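Local coordinates for protein histidine--tRNA ligase (PDB 1QE0) that joins L-histidine to its cognate tRNA(His) at the expense of ATP, releasing AMP and diphosphate, and works as a homodimer of the class II synthetase family, at residues I326-I334 with L352-D362; Q340-L348 with I384-E392. All coordinates share one frame; numbering follows the deposited sequence.

Both interactions help build the C-terminal anticodon-binding domain and share helix 338-353; their centres lie about 16 Å apart. Interaction 1 pairs the first two strands of the five-stranded mixed sheet, whereas interaction 2 packs the helix joining them against the third, 382-386, and the short helix after it. Strands 332-336 and 382-386 are neighbours, with a probable hydrogen bond of 3.2 Å between Phe333 O and Ile384 N. The shared helix, lying on the sheet, links the two contacts further: Ile334 CD1 lies 3.5 Å from Leu348 CD2, and Lys361 NZ forms a salt bridge of 2.8 Å with Asp342 OD2. Both also touch the second subunit.

Interaction 1 of 2, residues I326-I334 with L352-D362; sequences IEENLDLFI and LRHNGIKADKD
Leu332 with Ala359 and Phe333 with Asp360 form parallel bridge pairs, the axes of the short strands 4.6 Å apart and inclined by 20°. Backbone bonds set this register. Lys358 O accepts from Leu332 N (3.1 Å) and, weakly, from Asp331 N; Leu332 O then receives Asp360 N, and Asp360 O receives Ile334 N at 2.9 Å in a fairly straight bond (N-H...O 166°). CA-H...O contacts from Ala359 to Leu332 O and from Phe333 to Asp360 O supplement the ladder.

Charged groups gather where the strands begin. Lys358 NZ lies 3.2 Å from Glu327 OE1 and 3.5 Å from Asp331 OD1, a salt-bridge network whose detail is uncertain at the lysine end and at the poorly ordered Glu327.

Side chains pack on both faces of the sheet. On one, an apolar cluster forms: Leu352 CD1 meets Leu332 CD1 at 3.5 Å, the side chains crossing at about a right angle, and approaches Ile334 CD1 tip to tip; Ala359 CB adjoins Leu332 CB. On the other, the Phe333 ring, with CG anti to the backbone N (chi1 -169°), leans over the neighbouring strand so that Asp360 O and Lys361 CA lie over one face, while Leu330 CD2 sits at its edge and also touches Asp360 CB (3.4 Å).

Arg353 NH2 ties the helix end to the second strand, donating to Ala359 O at 2.9 Å and forming a salt bridge with Asp360 OD2. Asp360 also binds Lys103 and Asn34 of the second subunit, and Arg353 binds its Glu142, placing this edge at the dimer interface. The contact completes the beta-alpha-beta unit 332-336, 338-353, 359-361: helix 413-419 covers Leu332 and Leu352, helix 368-377 packs on Phe333, and strand 382-386 flanks strand 332-336.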
loop_
_atom_site.group_PDB
_atom_site.type_symbol
_atom_site.label_atom_id
_atom_site.label_comp_id
_atom_site.label_asym_id
_atom_site.label_seq_id
_atom_site.Cartn_x
_atom_site.Cartn_y
_atom_site.Cartn_z
ATOM N N ILE A 326 -3.407 -2.653 16.632
ATOM C CA ILE A 326 -3.556 -1.278 16.159
ATOM C C ILE A 326 -3.747 -0.341 17.350
ATOM O O ILE A 326 -4.884 -0.059 17.741
ATOM C CB ILE A 326 -4.764 -1.181 15.234
ATOM C CG1 ILE A 326 -4.700 -2.283 14.202
ATOM C CG2 ILE A 326 -4.758 0.107 14.498
ATOM C CD1 ILE A 326 -3.443 -2.289 13.456
ATOM N N GLU A 327 -2.650 0.203 17.882
ATOM C CA GLU A 327 -2.743 1.072 19.061
ATOM C C GLU A 327 -3.622 2.312 18.989
ATOM O O GLU A 327 -4.034 2.808 20.035
ATOM C CB GLU A 327 -1.361 1.494 19.580
ATOM C CG GLU A 327 -1.422 2.076 21.007
ATOM C CD GLU A 327 -0.084 2.574 21.535
ATOM O OE1 GLU A 327 0.120 3.811 21.537
ATOM O OE2 GLU A 327 0.747 1.736 21.968
ATOM N N GLU A 328 -3.894 2.804 17.781
ATOM C CA GLU A 328 -4.710 4.006 17.522
ATOM C C GLU A 328 -5.188 4.818 18.749
ATOM O O GLU A 328 -6.395 4.929 19.016
ATOM C CB GLU A 328 -5.901 3.625 16.641
ATOM C CG GLU A 328 -6.106 4.575 15.456
ATOM C CD GLU A 328 -7.338 5.449 15.588
ATOM O OE1 GLU A 328 -8.337 5.161 14.882
ATOM O OE2 GLU A 328 -7.303 6.401 16.405
ATOM N N ASN A 329 -4.233 5.446 19.436
ATOM C CA ASN A 329 -4.510 6.206 20.654
ATOM C C ASN A 329 -3.647 7.450 20.704
ATOM O O ASN A 329 -2.470 7.383 20.394
ATOM C CB ASN A 329 -4.129 5.355 21.872
ATOM C CG ASN A 329 -5.323 4.814 22.612
ATOM O OD1 ASN A 329 -6.343 4.457 22.010
ATOM N ND2 ASN A 329 -5.204 4.729 23.932
ATOM N N LEU A 330 -4.213 8.561 21.146
ATOM C CA LEU A 330 -3.468 9.801 21.276
ATOM C C LEU A 330 -2.655 9.672 22.560
ATOM O O LEU A 330 -3.163 9.191 23.560
ATOM C CB LEU A 330 -4.448 10.961 21.436
ATOM C CG LEU A 330 -4.104 12.345 20.906
ATOM C CD1 LEU A 330 -3.859 12.276 19.413
ATOM C CD2 LEU A 330 -5.251 13.275 21.163
ATOM N N ASP A 331 -1.401 10.088 22.550
ATOM C CA ASP A 331 -0.576 10.034 23.758
ATOM C C ASP A 331 -0.912 11.080 24.806
ATOM O O ASP A 331 -0.865 10.787 25.967
ATOM C CB ASP A 331 0.892 10.248 23.438
ATOM C CG ASP A 331 1.603 8.992 23.165
ATOM O OD1 ASP A 331 1.794 8.692 21.967
ATOM O OD2 ASP A 331 1.993 8.321 24.153
ATOM N N LEU A 332 -1.250 12.298 24.400
ATOM C CA LEU A 332 -1.501 13.361 25.349
ATOM C C LEU A 332 -2.532 14.321 24.850
ATOM O O LEU A 332 -2.377 14.838 23.744
ATOM C CB LEU A 332 -0.229 14.183 25.502
ATOM C CG LEU A 332 0.060 14.956 26.791
ATOM C CD1 LEU A 332 0.931 16.144 26.448
ATOM C CD2 LEU A 332 -1.207 15.409 27.504
ATOM N N PHE A 333 -3.576 14.569 25.641
ATOM C CA PHE A 333 -4.549 15.568 25.240
ATOM C C PHE A 333 -4.390 16.766 26.189
ATOM O O PHE A 333 -4.311 16.594 27.423
ATOM C CB PHE A 333 -5.968 15.040 25.210
ATOM C CG PHE A 333 -6.941 15.989 24.545
ATOM C CD1 PHE A 333 -7.171 15.911 23.194
ATOM C CD2 PHE A 333 -7.621 16.959 25.282
ATOM C CE1 PHE A 333 -8.058 16.771 22.583
ATOM C CE2 PHE A 333 -8.521 17.832 24.667
ATOM C CZ PHE A 333 -8.742 17.738 23.317
ATOM N N ILE A 334 -4.230 17.952 25.599
ATOM C CA ILE A 334 -4.029 19.188 26.351
ATOM C C ILE A 334 -5.323 19.970 26.580
ATOM O O ILE A 334 -5.987 20.386 25.617
ATOM C CB ILE A 334 -2.992 20.067 25.637
ATOM C CG1 ILE A 334 -1.654 19.322 25.579
ATOM C CG2 ILE A 334 -2.806 21.370 26.347
ATOM C CD1 ILE A 334 -0.653 19.972 24.678
ATOM N N LEU A 352 5.619 18.876 20.985
ATOM C CA LEU A 352 5.409 17.474 21.154
ATOM C C LEU A 352 5.372 16.797 19.798
ATOM O O LEU A 352 6.114 15.862 19.595
ATOM C CB LEU A 352 4.116 17.243 21.924
ATOM C CG LEU A 352 4.040 17.808 23.343
ATOM C CD1 LEU A 352 2.660 17.652 23.819
ATOM C CD2 LEU A 352 4.971 17.114 24.267
ATOM N N ARG A 353 4.592 17.312 18.847
ATOM C CA ARG A 353 4.474 16.712 17.517
ATOM C C ARG A 353 5.800 16.615 16.779
ATOM O O ARG A 353 6.047 15.671 16.030
ATOM C CB ARG A 353 3.454 17.464 16.700
ATOM C CG ARG A 353 2.120 17.427 17.350
ATOM C CD ARG A 353 1.029 18.096 16.511
ATOM N NE ARG A 353 -0.307 17.706 16.961
ATOM C CZ ARG A 353 -1.391 18.464 16.885
ATOM N NH1 ARG A 353 -1.311 19.661 16.371
ATOM N NH2 ARG A 353 -2.557 18.026 17.338
ATOM N N HIS A 354 6.686 17.567 17.042
ATOM C CA HIS A 354 8.009 17.557 16.439
ATOM C C HIS A 354 8.913 16.567 17.133
ATOM O O HIS A 354 10.096 16.501 16.830
ATOM C CB HIS A 354 8.632 18.928 16.513
ATOM C CG HIS A 354 8.318 19.766 15.329
ATOM N ND1 HIS A 354 9.117 19.792 14.210
ATOM C CD2 HIS A 354 7.243 20.531 15.043
ATOM C CE1 HIS A 354 8.543 20.528 13.281
ATOM N NE2 HIS A 354 7.406 20.989 13.759
ATOM N N ASN A 355 8.354 15.794 18.054
ATOM C CA ASN A 355 9.116 14.808 18.791
ATOM C C ASN A 355 8.491 13.429 18.831
ATOM O O ASN A 355 8.754 12.663 19.737
ATOM C CB ASN A 355 9.366 15.292 20.199
ATOM C CG ASN A 355 10.511 16.252 20.281
ATOM O OD1 ASN A 355 11.605 15.866 20.644
ATOM N ND2 ASN A 355 10.271 17.516 19.967
ATOM N N GLY A 356 7.633 13.125 17.870
ATOM C CA GLY A 356 7.029 11.807 17.818
ATOM C C GLY A 356 6.011 11.476 18.880
ATOM O O GLY A 356 5.755 10.299 19.122
ATOM N N ILE A 357 5.507 12.492 19.572
ATOM C CA ILE A 357 4.474 12.306 20.586
ATOM C C ILE A 357 3.153 12.598 19.898
ATOM O O ILE A 357 3.067 13.547 19.158
ATOM C CB ILE A 357 4.619 13.305 21.756
ATOM C CG1 ILE A 357 5.757 12.872 22.659
ATOM C CG2 ILE A 357 3.320 13.366 22.568
ATOM C CD1 ILE A 357 6.953 13.715 22.581
ATOM N N LYS A 358 2.135 11.775 20.097
ATOM C CA LYS A 358 0.844 12.050 19.461
ATOM C C LYS A 358 0.076 12.891 20.443
ATOM O O LYS A 358 -0.297 12.379 21.493
ATOM C CB LYS A 358 0.053 10.778 19.202
ATOM C CG LYS A 358 0.649 9.905 18.184
ATOM C CD LYS A 358 1.118 8.644 18.800
ATOM C CE LYS A 358 -0.001 7.661 18.983
ATOM N NZ LYS A 358 0.457 6.374 19.647
ATOM N N ALA A 359 -0.179 14.155 20.110
ATOM C CA ALA A 359 -0.878 15.037 21.029
ATOM C C ALA A 359 -1.970 15.793 20.319
ATOM O O ALA A 359 -2.043 15.779 19.091
ATOM C CB ALA A 359 0.107 16.008 21.683
ATOM N N ASP A 360 -2.878 16.381 21.088
ATOM C CA ASP A 360 -3.942 17.174 20.503
ATOM C C ASP A 360 -4.533 17.981 21.591
ATOM O O ASP A 360 -4.397 17.637 22.745
ATOM C CB ASP A 360 -4.996 16.343 19.819
ATOM C CG ASP A 360 -5.520 17.018 18.574
ATOM O OD1 ASP A 360 -6.479 16.517 17.939
ATOM O OD2 ASP A 360 -4.966 18.077 18.223
ATOM N N LYS A 361 -5.070 19.130 21.232
ATOM C CA LYS A 361 -5.650 20.037 22.198
ATOM C C LYS A 361 -7.100 20.267 21.826
ATOM O O LYS A 361 -7.653 19.555 20.987
ATOM C CB LYS A 361 -4.862 21.351 22.222
ATOM C CG LYS A 361 -4.994 22.203 20.968
ATOM C CD LYS A 361 -4.197 23.502 21.035
ATOM C CE LYS A 361 -4.733 24.419 22.100
ATOM N NZ LYS A 361 -6.120 24.710 21.787
ATOM N N ASP A 362 -7.735 21.243 22.460
ATOM C CA ASP A 362 -9.138 21.520 22.179
ATOM C C ASP A 362 -9.427 22.787 21.392
ATOM O O ASP A 362 -9.219 23.910 21.864
ATOM C CB ASP A 362 -9.940 21.532 23.472
ATOM C CG ASP A 362 -11.377 21.928 23.256
ATOM O OD1 ASP A 362 -11.756 22.986 23.807
ATOM O OD2 ASP A 362 -12.110 21.190 22.535
#

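Interaction 2 of 2, residues Q340-L348 with I384-E392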
loop_
_atom_site.group_PDB
_atom_site.type_symbol
_atom_site.label_atom_id
_atom_site.label_comp_id
_atom_site.label_asym_id
_atom_site.label_seq_id
_atom_site.Cartn_x
_atom_site.Cartn_y
_atom_site.Cartn_z
ATOM N N GLN A 340 -4.239 32.752 27.734
ATOM C CA GLN A 340 -2.802 32.625 28.016
ATOM C C GLN A 340 -2.367 31.176 27.943
ATOM O O GLN A 340 -1.514 30.821 27.145
ATOM C CB GLN A 340 -2.457 33.198 29.399
ATOM C CG GLN A 340 -0.969 33.081 29.782
ATOM C CD GLN A 340 -0.626 33.697 31.146
ATOM O OE1 GLN A 340 -0.030 34.771 31.215
ATOM N NE2 GLN A 340 -0.972 33.003 32.225
ATOM N N ALA A 341 -3.026 30.338 28.737
ATOM C CA ALA A 341 -2.732 28.922 28.792
ATOM C C ALA A 341 -2.981 28.302 27.437
ATOM O O ALA A 341 -2.175 27.500 26.965
ATOM C CB ALA A 341 -3.588 28.261 29.836
ATOM N N ASP A 342 -4.067 28.695 26.785
ATOM C CA ASP A 342 -4.363 28.145 25.478
ATOM C C ASP A 342 -3.347 28.450 24.384
ATOM O O ASP A 342 -3.081 27.615 23.518
ATOM C CB ASP A 342 -5.711 28.592 24.986
ATOM C CG ASP A 342 -6.023 27.997 23.657
ATOM O OD1 ASP A 342 -5.931 28.740 22.654
ATOM O OD2 ASP A 342 -6.278 26.766 23.616
ATOM N N ARG A 343 -2.832 29.670 24.378
ATOM C CA ARG A 343 -1.862 30.057 23.380
ATOM C C ARG A 343 -0.549 29.375 23.640
ATOM O O ARG A 343 0.257 29.245 22.734
ATOM C CB ARG A 343 -1.718 31.569 23.322
ATOM C CG ARG A 343 -2.943 32.223 22.707
ATOM C CD ARG A 343 -2.684 33.668 22.380
ATOM N NE ARG A 343 -2.779 34.496 23.575
ATOM C CZ ARG A 343 -3.858 35.196 23.910
ATOM N NH1 ARG A 343 -3.846 35.925 25.018
ATOM N NH2 ARG A 343 -4.950 35.163 23.140
ATOM N N TYR A 344 -0.372 28.885 24.863
ATOM C CA TYR A 344 0.834 28.172 25.239
ATOM C C TYR A 344 0.733 26.735 24.751
ATOM O O TYR A 344 1.734 26.103 24.426
ATOM C CB TYR A 344 0.987 28.150 26.744
ATOM C CG TYR A 344 2.180 27.343 27.172
ATOM C CD1 TYR A 344 3.441 27.898 27.164
ATOM C CD2 TYR A 344 2.044 26.009 27.564
ATOM C CE1 TYR A 344 4.528 27.162 27.531
ATOM C CE2 TYR A 344 3.127 25.260 27.936
ATOM C CZ TYR A 344 4.356 25.843 27.923
ATOM O OH TYR A 344 5.436 25.138 28.368
ATOM N N ALA A 345 -0.483 26.203 24.791
ATOM C CA ALA A 345 -0.762 24.863 24.348
ATOM C C ALA A 345 -0.404 24.739 22.898
ATOM O O ALA A 345 -0.093 23.639 22.461
ATOM C CB ALA A 345 -2.211 24.566 24.524
ATOM N N VAL A 346 -0.494 25.843 22.140
ATOM C CA VAL A 346 -0.158 25.853 20.704
ATOM C C VAL A 346 1.313 25.590 20.446
ATOM O O VAL A 346 1.641 24.718 19.661
ATOM C CB VAL A 346 -0.631 27.149 19.961
ATOM C CG1 VAL A 346 -0.191 27.120 18.516
ATOM C CG2 VAL A 346 -2.146 27.230 19.972
ATOM N N LYS A 347 2.197 26.320 21.110
ATOM C CA LYS A 347 3.621 26.089 20.963
ATOM C C LYS A 347 3.914 24.666 21.468
ATOM O O LYS A 347 4.600 23.894 20.803
ATOM C CB LYS A 347 4.421 27.070 21.813
ATOM C CG LYS A 347 4.046 28.546 21.706
ATOM C CD LYS A 347 4.964 29.366 22.615
ATOM C CE LYS A 347 4.462 30.770 22.811
ATOM N NZ LYS A 347 3.462 30.913 23.892
ATOM N N LEU A 348 3.363 24.315 22.628
ATOM C CA LEU A 348 3.546 22.984 23.236
ATOM C C LEU A 348 3.255 21.834 22.270
ATOM O O LEU A 348 4.040 20.908 22.133
ATOM C CB LEU A 348 2.656 22.835 24.474
ATOM C CG LEU A 348 2.765 21.550 25.310
ATOM C CD1 LEU A 348 4.194 21.366 25.805
ATOM C CD2 LEU A 348 1.821 21.583 26.502
ATOM N N ILE A 384 -3.550 16.629 30.517
ATOM C CA ILE A 384 -2.994 17.728 31.305
ATOM C C ILE A 384 -3.948 18.922 31.149
ATOM O O ILE A 384 -4.603 19.065 30.097
ATOM C CB ILE A 384 -1.562 18.146 30.907
ATOM C CG1 ILE A 384 -1.522 18.644 29.492
ATOM C CG2 ILE A 384 -0.580 17.048 31.130
ATOM C CD1 ILE A 384 -0.200 19.248 29.181
ATOM N N VAL A 385 -4.105 19.699 32.231
ATOM C CA VAL A 385 -4.971 20.886 32.244
ATOM C C VAL A 385 -4.061 22.054 32.531
ATOM O O VAL A 385 -3.563 22.160 33.649
ATOM C CB VAL A 385 -6.014 20.829 33.370
ATOM C CG1 VAL A 385 -6.894 22.096 33.340
ATOM C CG2 VAL A 385 -6.882 19.556 33.257
ATOM N N ILE A 386 -3.750 22.855 31.510
ATOM C CA ILE A 386 -2.868 24.006 31.668
ATOM C C ILE A 386 -3.726 25.215 31.918
ATOM O O ILE A 386 -4.632 25.512 31.143
ATOM C CB ILE A 386 -2.020 24.297 30.418
ATOM C CG1 ILE A 386 -1.236 23.069 29.978
ATOM C CG2 ILE A 386 -1.008 25.376 30.724
ATOM C CD1 ILE A 386 -0.501 23.289 28.699
ATOM N N GLY A 387 -3.436 25.890 33.018
ATOM C CA GLY A 387 -4.158 27.084 33.409
ATOM C C GLY A 387 -3.091 28.060 33.840
ATOM O O GLY A 387 -1.933 27.685 33.923
ATOM N N ASP A 388 -3.460 29.263 34.236
ATOM C CA ASP A 388 -2.447 30.224 34.606
ATOM C C ASP A 388 -1.651 29.877 35.867
ATOM O O ASP A 388 -0.481 30.238 35.968
ATOM C CB ASP A 388 -3.029 31.639 34.644
ATOM C CG ASP A 388 -3.998 31.938 33.460
ATOM O OD1 ASP A 388 -4.867 32.837 33.633
ATOM O OD2 ASP A 388 -3.911 31.285 32.380
ATOM N N GLN A 389 -2.230 29.137 36.803
ATOM C CA GLN A 389 -1.459 28.807 37.991
ATOM C C GLN A 389 -0.338 27.857 37.624
ATOM O O GLN A 389 0.786 28.010 38.084
ATOM C CB GLN A 389 -2.327 28.250 39.118
ATOM C CG GLN A 389 -3.306 27.177 38.703
ATOM C CD GLN A 389 -4.046 26.557 39.903
ATOM O OE1 GLN A 389 -3.475 26.411 40.976
ATOM N NE2 GLN A 389 -5.324 26.204 39.715
ATOM N N GLU A 390 -0.628 26.934 36.712
ATOM C CA GLU A 390 0.353 25.950 36.232
ATOM C C GLU A 390 1.407 26.656 35.378
ATOM O O GLU A 390 2.578 26.269 35.343
ATOM C CB GLU A 390 -0.329 24.873 35.371
ATOM C CG GLU A 390 -1.269 23.935 36.128
ATOM C CD GLU A 390 -2.686 24.487 36.340
ATOM O OE1 GLU A 390 -3.070 25.490 35.713
ATOM O OE2 GLU A 390 -3.456 23.891 37.126
ATOM N N LEU A 391 0.978 27.725 34.721
ATOM C CA LEU A 391 1.837 28.486 33.839
ATOM C C LEU A 391 2.916 29.208 34.600
ATOM O O LEU A 391 3.983 29.450 34.068
ATOM C CB LEU A 391 1.000 29.465 33.012
ATOM C CG LEU A 391 1.199 29.467 31.497
ATOM C CD1 LEU A 391 1.656 28.117 31.005
ATOM C CD2 LEU A 391 -0.089 29.869 30.836
ATOM N N GLU A 392 2.654 29.536 35.853
ATOM C CA GLU A 392 3.658 30.234 36.632
ATOM C C GLU A 392 4.511 29.294 37.467
ATOM O O GLU A 392 5.735 29.319 37.372
ATOM C CB GLU A 392 3.022 31.330 37.478
ATOM C CG GLU A 392 1.769 30.912 38.187
ATOM C CD GLU A 392 1.145 32.030 39.006
ATOM O OE1 GLU A 392 -0.066 31.926 39.328
ATOM O OE2 GLU A 392 1.863 33.004 39.335
HETATM O O HOH W 1 0.734 32.628 34.413
#
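Helix 338-353, the crossover helix of the anticodon-binding domain, packs here on the end of strand 382-386 and the start of helix 388-393. Ala341 gives the close approach: its CA lies 5.2 Å from Gly387 CA and its CB 3.8 Å from the same atom, bringing the helix backbone near the N-cap, Gly387. Leu391 is inserted beside it. Leu391 CD2 touches Ala341 CA and Gln340 CG, each at 3.5 Å, while Leu391 CD1 rests over a face of the Tyr344 ring in a CH-pi contact, 4.1 Å from the centroid and 17° off the normal. Ile386 CD1 reaches the edge of that ring, near its plane, and also meets Leu348 CD2 at 3.6 Å. With CG anti to the backbone N (chi1 -176°), Leu348 extends toward the strand and meets Ile384 CD1 tip to tip. On the solvent-exposed side, a water bridges Gln340 NE2, through a weak bond, and Asp388 O. Leu411 packs on both Tyr344 and Leu391. Ala341, Tyr344 and the aliphatic side chains thus join the crossover helix to the strand end and the following helix, an arrangement typical of the alpha/beta anticodon-binding domain of class IIa synthetases.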